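Local coordinates for protein acyl-coenzyme A oxidase (Caenorhabditis elegans, PDB 5K3H) that catalyses the FAD-dependent desaturation of acyl-CoA side chains, the first step of peroxisomal beta-oxidation, passing electrons to oxygen to give hydrogen peroxide, at residues M61-Y65 / K642-P648; L441-A445 / L531-R536; K509-L513 / A523-S527. All coordinates share one frame; numbering follows the deposited sequence.

Contact 1: M61-Y65 / K642-P648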
loop_
_atom_site.group_PDB
_atom_site.type_symbol
_atom_site.label_atom_id
_atom_site.label_comp_id
_atom_site.label_asym_id
_atom_site.label_seq_id
_atom_site.Cartn_x
_atom_site.Cartn_y
_atom_site.Cartn_z
ATOM N N MET B 61 -18.815 17.771 7.844
ATOM C CA MET B 61 -17.698 17.612 8.769
ATOM C C MET B 61 -16.582 16.874 8.041
ATOM O O MET B 61 -16.780 16.384 6.922
ATOM C CB MET B 61 -18.127 16.856 10.031
ATOM C CG MET B 61 -18.851 15.573 9.775
ATOM S SD MET B 61 -18.983 14.605 11.286
ATOM C CE MET B 61 -18.987 15.915 12.515
ATOM N N PRO B 62 -15.387 16.784 8.642
ATOM C CA PRO B 62 -14.310 16.011 7.997
ATOM C C PRO B 62 -14.737 14.571 7.701
ATOM O O PRO B 62 -15.184 13.835 8.590
ATOM C CB PRO B 62 -13.170 16.073 9.021
ATOM C CG PRO B 62 -13.391 17.379 9.692
ATOM C CD PRO B 62 -14.882 17.534 9.807
ATOM N N LEU B 63 -14.591 14.174 6.431
ATOM C CA LEU B 63 -15.020 12.838 6.011
ATOM C C LEU B 63 -14.445 11.704 6.850
ATOM O O LEU B 63 -15.171 10.719 7.074
ATOM C CB LEU B 63 -14.707 12.616 4.524
ATOM C CG LEU B 63 -15.328 13.623 3.556
ATOM C CD1 LEU B 63 -15.252 13.130 2.115
ATOM C CD2 LEU B 63 -16.782 13.964 3.931
ATOM N N PRO B 64 -13.186 11.739 7.319
ATOM C CA PRO B 64 -12.697 10.619 8.141
ATOM C C PRO B 64 -13.420 10.488 9.480
ATOM O O PRO B 64 -13.299 9.434 10.126
ATOM C CB PRO B 64 -11.212 10.949 8.346
ATOM C CG PRO B 64 -10.857 11.908 7.266
ATOM C CD PRO B 64 -12.092 12.672 6.963
ATOM N N TYR B 65 -14.169 11.508 9.920
ATOM C CA TYR B 65 -14.940 11.366 11.156
ATOM C C TYR B 65 -16.152 10.473 11.005
ATOM O O TYR B 65 -16.614 9.936 12.012
ATOM C CB TYR B 65 -15.489 12.694 11.667
ATOM C CG TYR B 65 -14.520 13.725 12.168
ATOM C CD1 TYR B 65 -13.156 13.486 12.212
ATOM C CD2 TYR B 65 -14.996 14.950 12.615
ATOM C CE1 TYR B 65 -12.294 14.452 12.667
ATOM C CE2 TYR B 65 -14.149 15.914 13.076
ATOM C CZ TYR B 65 -12.801 15.672 13.100
ATOM O OH TYR B 65 -11.972 16.658 13.575
ATOM N N LYS B 642 -6.685 20.892 16.432
ATOM C CA LYS B 642 -8.134 21.045 16.314
ATOM C C LYS B 642 -8.780 19.794 15.742
ATOM O O LYS B 642 -9.823 19.340 16.239
ATOM C CB LYS B 642 -8.503 22.245 15.436
ATOM C CG LYS B 642 -8.325 23.598 16.085
ATOM C CD LYS B 642 -8.883 24.736 15.200
ATOM C CE LYS B 642 -8.678 26.122 15.878
ATOM N NZ LYS B 642 -7.721 27.026 15.166
ATOM N N TRP B 643 -8.203 19.257 14.656
ATOM C CA TRP B 643 -8.749 18.065 14.013
ATOM C C TRP B 643 -8.861 16.897 14.996
ATOM O O TRP B 643 -9.831 16.126 14.954
ATOM C CB TRP B 643 -7.874 17.703 12.805
ATOM C CG TRP B 643 -8.453 16.655 11.908
ATOM C CD1 TRP B 643 -9.273 16.857 10.824
ATOM C CD2 TRP B 643 -8.254 15.249 12.002
ATOM N NE1 TRP B 643 -9.609 15.656 10.255
ATOM C CE2 TRP B 643 -8.989 14.652 10.950
ATOM C CE3 TRP B 643 -7.520 14.428 12.866
ATOM C CZ2 TRP B 643 -9.008 13.270 10.745
ATOM C CZ3 TRP B 643 -7.538 13.065 12.658
ATOM C CH2 TRP B 643 -8.279 12.498 11.609
ATOM N N ALA B 644 -7.842 16.710 15.838
ATOM C CA ALA B 644 -7.885 15.683 16.882
ATOM C C ALA B 644 -8.936 16.007 17.938
ATOM O O ALA B 644 -9.771 15.160 18.279
ATOM C CB ALA B 644 -6.507 15.537 17.532
ATOM N N LYS B 645 -8.900 17.231 18.477
ATOM C CA LYS B 645 -9.798 17.584 19.575
ATOM C C LYS B 645 -11.266 17.437 19.188
ATOM O O LYS B 645 -12.097 17.114 20.042
ATOM C CB LYS B 645 -9.509 19.006 20.056
ATOM C CG LYS B 645 -8.326 19.070 21.013
ATOM C CD LYS B 645 -8.174 20.451 21.629
ATOM C CE LYS B 645 -7.899 21.469 20.535
ATOM N NZ LYS B 645 -7.566 22.815 21.046
ATOM N N GLU B 646 -11.600 17.663 17.916
ATOM C CA GLU B 646 -12.974 17.624 17.426
ATOM C C GLU B 646 -13.377 16.263 16.852
ATOM O O GLU B 646 -14.488 16.127 16.320
ATOM C CB GLU B 646 -13.168 18.739 16.387
ATOM C CG GLU B 646 -13.047 20.149 16.990
ATOM C CD GLU B 646 -12.978 21.255 15.938
ATOM O OE1 GLU B 646 -13.190 20.940 14.748
ATOM O OE2 GLU B 646 -12.719 22.441 16.295
ATOM N N SER B 647 -12.509 15.253 16.944
ATOM C CA SER B 647 -12.798 13.948 16.361
ATOM C C SER B 647 -13.678 13.132 17.314
ATOM O O SER B 647 -13.766 13.442 18.499
ATOM C CB SER B 647 -11.484 13.226 16.036
ATOM O OG SER B 647 -10.726 12.951 17.208
ATOM N N PRO B 648 -14.327 12.073 16.822
ATOM C CA PRO B 648 -15.470 11.497 17.557
ATOM C C PRO B 648 -15.168 10.933 18.933
ATOM O O PRO B 648 -16.051 10.977 19.799
ATOM C CB PRO B 648 -15.951 10.392 16.614
ATOM C CG PRO B 648 -15.597 10.940 15.243
ATOM C CD PRO B 648 -14.260 11.559 15.441
HETATM O O HOH W 1 -12.359 19.342 12.709
#
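Tyr65 pushes its ring into the end of the helix that holds Trp643, and its phenol OH donates a hydrogen bond to Trp643 O at 2.6 Å. The C=O...O angle of 122°, with the donor in the carbonyl plane, places the hydroxyl on a lone pair. With CG anti to its own carbonyl carbon (chi1 -67°), the tyrosine ring is directed into 642-648 and is packed on both faces. Pro62 CB sits 3.9 Å above the centre of one; over the other, Ser647 CA makes a CH-pi contact 3.9 Å from the centroid, joined by Pro648 CD. The five-membered ring of Trp643 meets the Tyr65 ring obliquely, planes at 50°, with Tyr65 CE1 lying over the indole face, 3.7 Å from Trp643 CE2, and Pro64 CB reaching its edge. Ser647 is itself fixed by a bond from its OG to Ala644 O, 2.6 Å long, on a carbonyl that also accepts a hydrogen bond from Ser647 N. The solvent side is looser: one water donates to both Tyr65 OH and Glu646 OE1, bridging the carboxylate of this exposed glutamate to the phenol. The contact joins the loop between helices 38-52 and 68-85 to the C-terminal end of helix 636-645, where two residues of the second subunit pack: its Trp188, on strand 187-188, against Ala644, and its Ile239, just after strand 234-238, against Trp643.

Contact 2: L441-A445 / L531-R536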
loop_
_atom_site.group_PDB
_atom_site.type_symbol
_atom_site.label_atom_id
_atom_site.label_comp_id
_atom_site.label_asym_id
_atom_site.label_seq_id
_atom_site.Cartn_x
_atom_site.Cartn_y
_atom_site.Cartn_z
ATOM N N LEU B 441 -1.512 -6.527 -19.270
ATOM C CA LEU B 441 -0.146 -6.569 -19.783
ATOM C C LEU B 441 0.039 -7.688 -20.792
ATOM O O LEU B 441 0.725 -7.504 -21.804
ATOM C CB LEU B 441 0.877 -6.738 -18.661
ATOM C CG LEU B 441 1.138 -5.525 -17.797
ATOM C CD1 LEU B 441 2.020 -5.954 -16.649
ATOM C CD2 LEU B 441 1.755 -4.386 -18.606
ATOM N N LEU B 442 -0.566 -8.852 -20.551
ATOM C CA LEU B 442 -0.390 -9.952 -21.495
ATOM C C LEU B 442 -1.182 -9.720 -22.797
ATOM O O LEU B 442 -0.816 -10.272 -23.843
ATOM C CB LEU B 442 -0.730 -11.272 -20.778
ATOM C CG LEU B 442 0.355 -11.837 -19.815
ATOM C CD1 LEU B 442 -0.126 -13.021 -19.006
ATOM C CD2 LEU B 442 1.592 -12.274 -20.570
ATOM N N GLN B 443 -2.213 -8.873 -22.774
ATOM C CA GLN B 443 -2.827 -8.432 -24.021
ATOM C C GLN B 443 -1.866 -7.577 -24.858
ATOM O O GLN B 443 -1.799 -7.725 -26.085
ATOM C CB GLN B 443 -4.090 -7.651 -23.704
ATOM C CG GLN B 443 -4.759 -7.020 -24.896
ATOM C CD GLN B 443 -6.123 -6.525 -24.520
ATOM O OE1 GLN B 443 -6.547 -5.438 -24.933
ATOM N NE2 GLN B 443 -6.820 -7.308 -23.694
ATOM N N LEU B 444 -1.128 -6.658 -24.224
ATOM C CA LEU B 444 -0.056 -5.962 -24.934
ATOM C C LEU B 444 1.034 -6.937 -25.369
ATOM O O LEU B 444 1.613 -6.794 -26.453
ATOM C CB LEU B 444 0.521 -4.844 -24.053
ATOM C CG LEU B 444 1.780 -4.072 -24.489
ATOM C CD1 LEU B 444 1.650 -3.489 -25.887
ATOM C CD2 LEU B 444 2.067 -2.961 -23.482
ATOM N N ALA B 445 1.326 -7.933 -24.537
ATOM C CA ALA B 445 2.355 -8.911 -24.887
ATOM C C ALA B 445 2.044 -9.619 -26.198
ATOM O O ALA B 445 2.948 -9.852 -27.004
ATOM C CB ALA B 445 2.510 -9.940 -23.769
ATOM N N LEU B 531 7.451 -12.017 -20.769
ATOM C CA LEU B 531 6.616 -11.299 -21.725
ATOM C C LEU B 531 6.037 -10.037 -21.108
ATOM O O LEU B 531 5.918 -9.014 -21.782
ATOM C CB LEU B 531 5.496 -12.210 -22.227
ATOM C CG LEU B 531 5.848 -13.416 -23.115
ATOM C CD1 LEU B 531 4.676 -14.427 -23.177
ATOM C CD2 LEU B 531 6.251 -12.946 -24.518
ATOM N N ASN B 532 5.669 -10.088 -19.824
ATOM C CA ASN B 532 5.148 -8.897 -19.158
ATOM C C ASN B 532 6.214 -7.833 -18.968
ATOM O O ASN B 532 5.918 -6.633 -19.065
ATOM C CB ASN B 532 4.558 -9.250 -17.800
ATOM C CG ASN B 532 3.162 -9.725 -17.899
ATOM O OD1 ASN B 532 2.585 -9.778 -18.983
ATOM N ND2 ASN B 532 2.573 -10.021 -16.761
ATOM N N ARG B 533 7.447 -8.249 -18.652
ATOM C CA ARG B 533 8.547 -7.297 -18.552
ATOM C C ARG B 533 8.667 -6.471 -19.828
ATOM O O ARG B 533 8.878 -5.252 -19.773
ATOM C CB ARG B 533 9.854 -8.038 -18.254
ATOM C CG ARG B 533 9.945 -8.577 -16.833
ATOM C CD ARG B 533 11.197 -9.439 -16.559
ATOM N NE ARG B 533 11.215 -9.818 -15.140
ATOM C CZ ARG B 533 11.852 -10.862 -14.628
ATOM N NH1 ARG B 533 12.557 -11.667 -15.415
ATOM N NH2 ARG B 533 11.775 -11.110 -13.326
ATOM N N ALA B 534 8.509 -7.118 -20.985
ATOM C CA ALA B 534 8.582 -6.416 -22.258
ATOM C C ALA B 534 7.448 -5.409 -22.410
ATOM O O ALA B 534 7.653 -4.302 -22.932
ATOM C CB ALA B 534 8.547 -7.427 -23.390
ATOM N N SER B 535 6.237 -5.792 -21.992
ATOM C CA SER B 535 5.086 -4.908 -22.124
ATOM C C SER B 535 5.263 -3.650 -21.281
ATOM O O SER B 535 4.867 -2.551 -21.693
ATOM C CB SER B 535 3.812 -5.657 -21.724
ATOM O OG SER B 535 3.695 -6.888 -22.416
ATOM N N ARG B 536 5.831 -3.805 -20.082
ATOM C CA ARG B 536 6.102 -2.667 -19.201
ATOM C C ARG B 536 7.179 -1.740 -19.773
ATOM O O ARG B 536 7.050 -0.513 -19.720
ATOM C CB ARG B 536 6.521 -3.176 -17.819
ATOM C CG ARG B 536 5.410 -3.856 -17.047
ATOM C CD ARG B 536 5.768 -4.026 -15.573
ATOM N NE ARG B 536 4.934 -5.029 -14.928
ATOM C CZ ARG B 536 5.301 -6.288 -14.725
ATOM N NH1 ARG B 536 6.510 -6.676 -15.087
ATOM N NH2 ARG B 536 4.468 -7.155 -14.154
#
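Leu441 leans across the face of helix 531-536, meeting Asn532 with its CB and, beyond CG, Ser535 and Arg536 with its two methyls. Its CB lies 3.5 Å from Asn532 OD1; with CG anti to the carbonyl carbon (chi1 -74°), the methyls then diverge, CD2 to Ser535 CB at 3.9 Å and CD1 to Arg536 NE at 3.5 Å, where leucine and arginine cross at about a right angle. Leu441 also touches Ser392. Leu442 brings its branch carbon CG and methyl CD2 to the same oxygen, Asn532 OD1. An alanine in place of Asn532 would probably leave Leu441 CB and the Leu442 CG and CD2 without the amide they now pack against. Ser535 OG lies 3.1 Å from Leu441 O and equally far from Leu531 O, and its one proton could serve either carbonyl. Leu444 CD2 packs on Ser535 CB, while Ala445 CB meets Leu531 CB at 4.1 Å; the small side chains of Ala445 and Ser535 face each other where the axes approach to 8.3 Å. The short axes cross at 89°, a near-perpendicular helix packing in the helical C-terminal part of the acyl-CoA oxidase fold, and residues 533-536 belong, like Ser392, to the ATP site shared between dimer partners.

Contact 3: K509-L513 / A523-S527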
loop_
_atom_site.group_PDB
_atom_site.type_symbol
_atom_site.label_atom_id
_atom_site.label_comp_id
_atom_site.label_asym_id
_atom_site.label_seq_id
_atom_site.Cartn_x
_atom_site.Cartn_y
_atom_site.Cartn_z
ATOM N N LYS B 509 11.905 -16.693 -26.597
ATOM C CA LYS B 509 11.698 -17.739 -25.593
ATOM C C LYS B 509 10.399 -18.493 -25.873
ATOM O O LYS B 509 10.360 -19.729 -25.837
ATOM C CB LYS B 509 11.686 -17.148 -24.182
ATOM C CG LYS B 509 11.381 -18.203 -23.115
ATOM C CD LYS B 509 11.265 -17.612 -21.705
ATOM C CE LYS B 509 11.115 -18.722 -20.657
ATOM N NZ LYS B 509 11.106 -18.174 -19.262
ATOM N N PHE B 510 9.326 -17.749 -26.147
ATOM C CA PHE B 510 8.048 -18.347 -26.517
ATOM C C PHE B 510 8.178 -19.159 -27.809
ATOM O O PHE B 510 7.820 -20.341 -27.850
ATOM C CB PHE B 510 7.008 -17.223 -26.636
ATOM C CG PHE B 510 5.685 -17.650 -27.182
ATOM C CD1 PHE B 510 4.974 -18.692 -26.602
ATOM C CD2 PHE B 510 5.133 -16.990 -28.262
ATOM C CE1 PHE B 510 3.737 -19.068 -27.103
ATOM C CE2 PHE B 510 3.913 -17.360 -28.763
ATOM C CZ PHE B 510 3.215 -18.401 -28.187
ATOM N N PHE B 511 8.700 -18.537 -28.874
ATOM C CA PHE B 511 8.905 -19.251 -30.131
ATOM C C PHE B 511 9.794 -20.474 -29.934
ATOM O O PHE B 511 9.496 -21.556 -30.453
ATOM C CB PHE B 511 9.555 -18.336 -31.165
ATOM C CG PHE B 511 8.756 -17.106 -31.513
ATOM C CD1 PHE B 511 7.372 -17.124 -31.514
ATOM C CD2 PHE B 511 9.412 -15.915 -31.837
ATOM C CE1 PHE B 511 6.651 -15.977 -31.841
ATOM C CE2 PHE B 511 8.703 -14.770 -32.162
ATOM C CZ PHE B 511 7.316 -14.799 -32.167
ATOM N N GLY B 512 10.879 -20.333 -29.168
ATOM C CA GLY B 512 11.813 -21.440 -29.039
ATOM C C GLY B 512 11.200 -22.670 -28.403
ATOM O O GLY B 512 11.453 -23.791 -28.842
ATOM N N LEU B 513 10.385 -22.480 -27.360
ATOM C CA LEU B 513 9.734 -23.602 -26.682
ATOM C C LEU B 513 8.762 -24.326 -27.606
ATOM O O LEU B 513 8.640 -25.556 -27.545
ATOM C CB LEU B 513 9.012 -23.125 -25.419
ATOM C CG LEU B 513 9.928 -22.780 -24.242
ATOM C CD1 LEU B 513 9.159 -22.007 -23.175
ATOM C CD2 LEU B 513 10.556 -24.004 -23.652
ATOM N N ALA B 523 3.798 -22.918 -23.735
ATOM C CA ALA B 523 4.953 -22.101 -24.070
ATOM C C ALA B 523 4.714 -20.646 -23.685
ATOM O O ALA B 523 5.614 -19.976 -23.164
ATOM C CB ALA B 523 5.257 -22.220 -25.558
ATOM N N TRP B 524 3.499 -20.146 -23.927
ATOM C CA TRP B 524 3.160 -18.791 -23.517
ATOM C C TRP B 524 3.240 -18.646 -22.007
ATOM O O TRP B 524 3.868 -17.713 -21.493
ATOM C CB TRP B 524 1.768 -18.431 -24.006
ATOM C CG TRP B 524 1.388 -17.041 -23.659
ATOM C CD1 TRP B 524 0.719 -16.631 -22.539
ATOM C CD2 TRP B 524 1.617 -15.865 -24.445
ATOM N NE1 TRP B 524 0.543 -15.268 -22.568
ATOM C CE2 TRP B 524 1.078 -14.774 -23.731
ATOM C CE3 TRP B 524 2.250 -15.623 -25.668
ATOM C CZ2 TRP B 524 1.136 -13.473 -24.211
ATOM C CZ3 TRP B 524 2.304 -14.332 -26.139
ATOM C CH2 TRP B 524 1.752 -13.276 -25.419
ATOM N N ASN B 525 2.598 -19.564 -21.276
ATOM C CA ASN B 525 2.653 -19.528 -19.816
ATOM C C ASN B 525 4.086 -19.623 -19.297
ATOM O O ASN B 525 4.463 -18.917 -18.357
ATOM C CB ASN B 525 1.811 -20.659 -19.232
ATOM C CG ASN B 525 1.709 -20.577 -17.718
ATOM O OD1 ASN B 525 1.711 -19.478 -17.137
ATOM N ND2 ASN B 525 1.626 -21.737 -17.066
ATOM N N LYS B 526 4.891 -20.512 -19.871
ATOM C CA LYS B 526 6.255 -20.653 -19.389
ATOM C C LYS B 526 7.097 -19.421 -19.664
ATOM O O LYS B 526 8.172 -19.299 -19.073
ATOM C CB LYS B 526 6.923 -21.880 -20.008
ATOM C CG LYS B 526 6.464 -23.209 -19.444
ATOM C CD LYS B 526 7.345 -24.321 -19.963
ATOM C CE LYS B 526 6.968 -25.652 -19.336
ATOM N NZ LYS B 526 7.893 -26.758 -19.776
ATOM N N SER B 527 6.624 -18.509 -20.525
ATOM C CA SER B 527 7.327 -17.287 -20.894
ATOM C C SER B 527 6.702 -16.027 -20.318
ATOM O O SER B 527 7.245 -14.937 -20.534
ATOM C CB SER B 527 7.343 -17.147 -22.415
ATOM O OG SER B 527 7.861 -18.300 -23.036
#
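The Phe510 ring receives the edge of Trp524 on one face: Trp524 CE3 stands 3.8 Å above the plane, over the ring centre, and the planes meet at 89°, the geometry of a T-shaped (edge-to-face) pair. At the edge of the phenylalanine, in its plane, lies the carbonyl carbon Ala523 C, 3.5 Å from Phe510 CD1. Phe510 CE1 also runs alongside the start of the tryptophan, 3.7 Å from Trp524 CB. Both aromatic residues hold CG anti to the backbone N, which brings the two rings together along one side of the interface. Beyond them the packing is aliphatic: Leu513 CB meets Ala523 CB, and the Leu513 and Lys526 side chains cross at about a right angle, Leu513 CD1 touching Lys526 CB at 3.9 Å.

On the remaining side Lys509 stretches out fully, its CG and CD passing Ser527 OG, until NZ donates to Lys526 O at 3.1 Å, tilted 18° from the carbonyl plane. Ser527 OG donates to Ala523 O, four residues earlier, at 2.8 Å. Lys526 O is shared, since Gln338 of the second subunit also bonds to it, and Lys526 NZ forms a salt bridge with Glu518. Trp524 carries a cation-pi contact with Arg446 as well. Taken together, helices 489-515 and 520-553, consecutive and roughly antiparallel (141° between the short axes), are joined through an aromatic pair on one side and a lysine-to-carbonyl bond on the other, while the serine proton is spent within 523-527 rather than across the contact.

Contacts 2 and 3 are neighbours, their centres about 13 Å apart, and share helix 520-553. They touch through Trp524, which packs on Leu442, Ala445 and Leu531, so the aromatic pair of one borders the perpendicular crossing of the other. Helices 437-456 and 489-515, consecutive in the chain, supply their other halves. Contact 1 lies across the chain's centre, about 45 Å from contact 2 and about 55 Å from contact 3, centre to centre. Along the chain contact 3 is nested within contact 2, and both within contact 1, which ties the N-terminal region to the C-terminal one. All three reach the second subunit, consistent with a dimer sharing its FAD and ATP sites.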